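PDB 4N0H: glutamyl-tRNA(Gln) amidotransferase subunit B, mitochondrial from Saccharomyces cerevisiae, which is the GatB/GatE-family subunit of a mitochondrial amidotransferase complex, built around a large mixed beta sheet in its catalytic domain. Local coordinates for residues C16-H21 and V212-S217. Residues are numbered along the deposited sequence; the frame is centred on the assembly and turned at random.
Sequences CGLEIH and VDVNLS
Gly17 and Glu19 pair with Asn215 and Asp213 through four backbone hydrogen bonds, joining strands 14-23 and 210-218 as antiparallel neighbours in the mixed sheet of the GatB/GatE catalytic domain, with the short segments running at 158° to each other. Each hydrogen-bonded pair closes a two-bond ring: Gly17 N and O bond Asn215 O and N, the first at 2.7 Å from Gly17 N to Asn215 O, and Glu19 N and O bond Asp213 O and N. Leu18 and Val214 form the non-hydrogen-bonded pair between these rings, where Leu18 CA makes a C-H...O contact with Asp213 O.

The apolar face carries Cys16, Leu18, Ile20, Val212, Val214 and Leu216. Leu18 and Val214 lie side by side, and CD2 of Leu18 touches Val214 CG2 at 3.7 Å and Val212 CG1 at 3.9 Å, bridging the two valines that flank Asp213 in sequence. Cys16 SG, anti to its backbone N (chi1 174°), packs on Val214 CG1 at 3.6 Å. Two helices cover this face: 181-197 lies against Leu18 and Ile20, and 232-248 against Val212, Val214 and Leu216.

The other face is polar and only partly buried. Glu19 OE1 and Asp213 OD2, like charges, stand 4.3 Å apart, and Lys227 touches Asp213 from a loop. The Glu19 side chain crosses that of Asn215 at about a right angle, its OE2 3.7 Å from Asn215 OD1, with no hydrogen bond between the two oxygens. With CG between the backbone N and the carbonyl carbon (chi1 56°), the Asn215 amide folds over Gly17, which has no side chain in the way, and its ND2 comes within 3.6 Å of Gly17 CA.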
ATOM      1  N   CYS B  16     -29.550   6.057 -25.374  1.00 61.65           N
ATOM      2  CA  CYS B  16     -29.572   5.924 -23.922  1.00 59.11           C
ATOM      3  C   CYS B  16     -28.838   4.683 -23.404  1.00 56.17           C
ATOM      4  O   CYS B  16     -28.911   3.606 -23.995  1.00 56.53           O
ATOM      5  CB  CYS B  16     -31.018   5.934 -23.420  1.00 59.16           C
ATOM      6  SG  CYS B  16     -31.205   5.599 -21.661  1.00 66.97           S
ATOM      7  N   GLY B  17     -28.132   4.849 -22.291  1.00 52.66           N
ATOM      8  CA  GLY B  17     -27.427   3.751 -21.658  1.00 50.47           C
ATOM      9  C   GLY B  17     -27.689   3.730 -20.165  1.00 47.46           C
ATOM     10  O   GLY B  17     -28.060   4.746 -19.581  1.00 50.70           O
ATOM     11  N   LEU B  18     -27.497   2.571 -19.546  1.00 44.77           N
ATOM     12  CA  LEU B  18     -27.745   2.427 -18.116  1.00 44.74           C
ATOM     13  C   LEU B  18     -26.494   1.999 -17.360  1.00 44.03           C
ATOM     14  O   LEU B  18     -25.674   1.238 -17.876  1.00 39.07           O
ATOM     15  CB  LEU B  18     -28.867   1.413 -17.866  1.00 41.48           C
ATOM     16  CG  LEU B  18     -30.242   1.739 -18.445  1.00 41.99           C
ATOM     17  CD1 LEU B  18     -31.195   0.575 -18.232  1.00 44.09           C
ATOM     18  CD2 LEU B  18     -30.797   3.005 -17.817  1.00 42.98           C
ATOM     19  N   GLU B  19     -26.358   2.498 -16.135  1.00 41.95           N
ATOM     20  CA  GLU B  19     -25.328   2.027 -15.218  1.00 45.20           C
ATOM     21  C   GLU B  19     -26.014   1.499 -13.968  1.00 45.22           C
ATOM     22  O   GLU B  19     -26.605   2.264 -13.202  1.00 45.90           O
ATOM     23  CB  GLU B  19     -24.362   3.154 -14.867  1.00 50.64           C
ATOM     24  CG  GLU B  19     -23.609   3.697 -16.066  1.00 61.33           C
ATOM     25  CD  GLU B  19     -22.812   4.942 -15.739  1.00 71.51           C
ATOM     26  OE1 GLU B  19     -22.733   5.307 -14.545  1.00 72.47           O
ATOM     27  OE2 GLU B  19     -22.266   5.558 -16.680  1.00 77.41           O
ATOM     28  N   ILE B  20     -25.953   0.186 -13.775  1.00 40.91           N
ATOM     29  CA  ILE B  20     -26.703  -0.460 -12.705  1.00 37.72           C
ATOM     30  C   ILE B  20     -25.812  -1.065 -11.627  1.00 37.09           C
ATOM     31  O   ILE B  20     -25.050  -1.999 -11.880  1.00 35.41           O
ATOM     32  CB  ILE B  20     -27.649  -1.548 -13.246  1.00 37.73           C
ATOM     33  CG1 ILE B  20     -28.592  -0.959 -14.298  1.00 42.91           C
ATOM     34  CG2 ILE B  20     -28.442  -2.167 -12.107  1.00 29.54           C
ATOM     35  CD1 ILE B  20     -29.570  -1.963 -14.883  1.00 43.23           C
ATOM     36  N   HIS B  21     -25.921  -0.525 -10.418  1.00 35.58           N
ATOM     37  CA  HIS B  21     -25.194  -1.061  -9.282  1.00 32.19           C
ATOM     38  C   HIS B  21     -26.084  -2.038  -8.542  1.00 34.35           C
ATOM     39  O   HIS B  21     -27.253  -1.759  -8.280  1.00 36.36           O
ATOM     40  CB  HIS B  21     -24.732   0.059  -8.351  1.00 34.61           C
ATOM     41  CG  HIS B  21     -23.665   0.925  -8.940  1.00 40.98           C
ATOM     42  ND1 HIS B  21     -23.923   1.877  -9.901  1.00 46.62           N
ATOM     43  CD2 HIS B  21     -22.332   0.975  -8.708  1.00 44.36           C
ATOM     44  CE1 HIS B  21     -22.797   2.481 -10.233  1.00 48.62           C
ATOM     45  NE2 HIS B  21     -21.816   1.951  -9.525  1.00 49.65           N
ATOM     46  N   VAL B 212     -30.023   2.418 -10.293  1.00 40.87           N
ATOM     47  CA  VAL B 212     -29.907   2.660 -11.725  1.00 43.23           C
ATOM     48  C   VAL B 212     -29.590   4.117 -12.064  1.00 48.25           C
ATOM     49  O   VAL B 212     -30.393   5.011 -11.806  1.00 49.78           O
ATOM     50  CB  VAL B 212     -31.198   2.256 -12.457  1.00 42.20           C
ATOM     51  CG1 VAL B 212     -31.057   2.490 -13.953  1.00 37.43           C
ATOM     52  CG2 VAL B 212     -31.543   0.808 -12.160  1.00 42.75           C
ATOM     53  N   ASP B 213     -28.412   4.346 -12.634  1.00 49.25           N
ATOM     54  CA  ASP B 213     -28.086   5.640 -13.223  1.00 49.64           C
ATOM     55  C   ASP B 213     -28.331   5.571 -14.725  1.00 50.58           C
ATOM     56  O   ASP B 213     -28.282   4.495 -15.318  1.00 50.07           O
ATOM     57  CB  ASP B 213     -26.625   6.010 -12.963  1.00 53.12           C
ATOM     58  CG  ASP B 213     -26.323   6.217 -11.492  1.00 59.11           C
ATOM     59  OD1 ASP B 213     -27.249   6.579 -10.732  1.00 55.81           O
ATOM     60  OD2 ASP B 213     -25.151   6.020 -11.101  1.00 64.01           O
ATOM     61  N   VAL B 214     -28.592   6.720 -15.338  1.00 54.30           N
ATOM     62  CA  VAL B 214     -28.844   6.786 -16.773  1.00 53.20           C
ATOM     63  C   VAL B 214     -27.887   7.770 -17.427  1.00 53.33           C
ATOM     64  O   VAL B 214     -27.554   8.799 -16.843  1.00 55.95           O
ATOM     65  CB  VAL B 214     -30.295   7.243 -17.067  1.00 54.41           C
ATOM     66  CG1 VAL B 214     -30.563   7.291 -18.569  1.00 54.34           C
ATOM     67  CG2 VAL B 214     -31.291   6.331 -16.383  1.00 54.42           C
ATOM     68  N   ASN B 215     -27.425   7.440 -18.628  1.00 50.26           N
ATOM     69  CA  ASN B 215     -26.753   8.414 -19.477  1.00 56.81           C
ATOM     70  C   ASN B 215     -27.439   8.461 -20.838  1.00 61.96           C
ATOM     71  O   ASN B 215     -27.789   7.423 -21.400  1.00 61.75           O
ATOM     72  CB  ASN B 215     -25.262   8.097 -19.625  1.00 59.55           C
ATOM     73  CG  ASN B 215     -25.013   6.702 -20.159  1.00 62.52           C
ATOM     74  OD1 ASN B 215     -24.734   5.776 -19.399  1.00 64.67           O
ATOM     75  ND2 ASN B 215     -25.113   6.544 -21.474  1.00 63.44           N
ATOM     76  N   LEU B 216     -27.648   9.664 -21.360  1.00 65.14           N
ATOM     77  CA  LEU B 216     -28.314   9.806 -22.650  1.00 70.05           C
ATOM     78  C   LEU B 216     -27.839  11.014 -23.451  1.00 73.58           C
ATOM     79  O   LEU B 216     -27.184  11.914 -22.921  1.00 72.55           O
ATOM     80  CB  LEU B 216     -29.840   9.827 -22.479  1.00 69.87           C
ATOM     81  CG  LEU B 216     -30.479  10.743 -21.429  1.00 70.52           C
ATOM     82  CD1 LEU B 216     -30.494  12.193 -21.877  1.00 71.54           C
ATOM     83  CD2 LEU B 216     -31.890  10.274 -21.106  1.00 71.25           C
ATOM     84  N   SER B 217     -28.178  11.012 -24.735  1.00 76.03           N
ATOM     85  CA  SER B 217     -27.894  12.127 -25.626  1.00 77.10           C
ATOM     86  C   SER B 217     -28.792  12.004 -26.846  1.00 80.80           C
ATOM     87  O   SER B 217     -28.906  10.929 -27.435  1.00 79.00           O
ATOM     88  CB  SER B 217     -26.426  12.126 -26.052  1.00 74.61           C
ATOM     89  OG  SER B 217     -26.132  11.009 -26.871  1.00 73.83           O
TER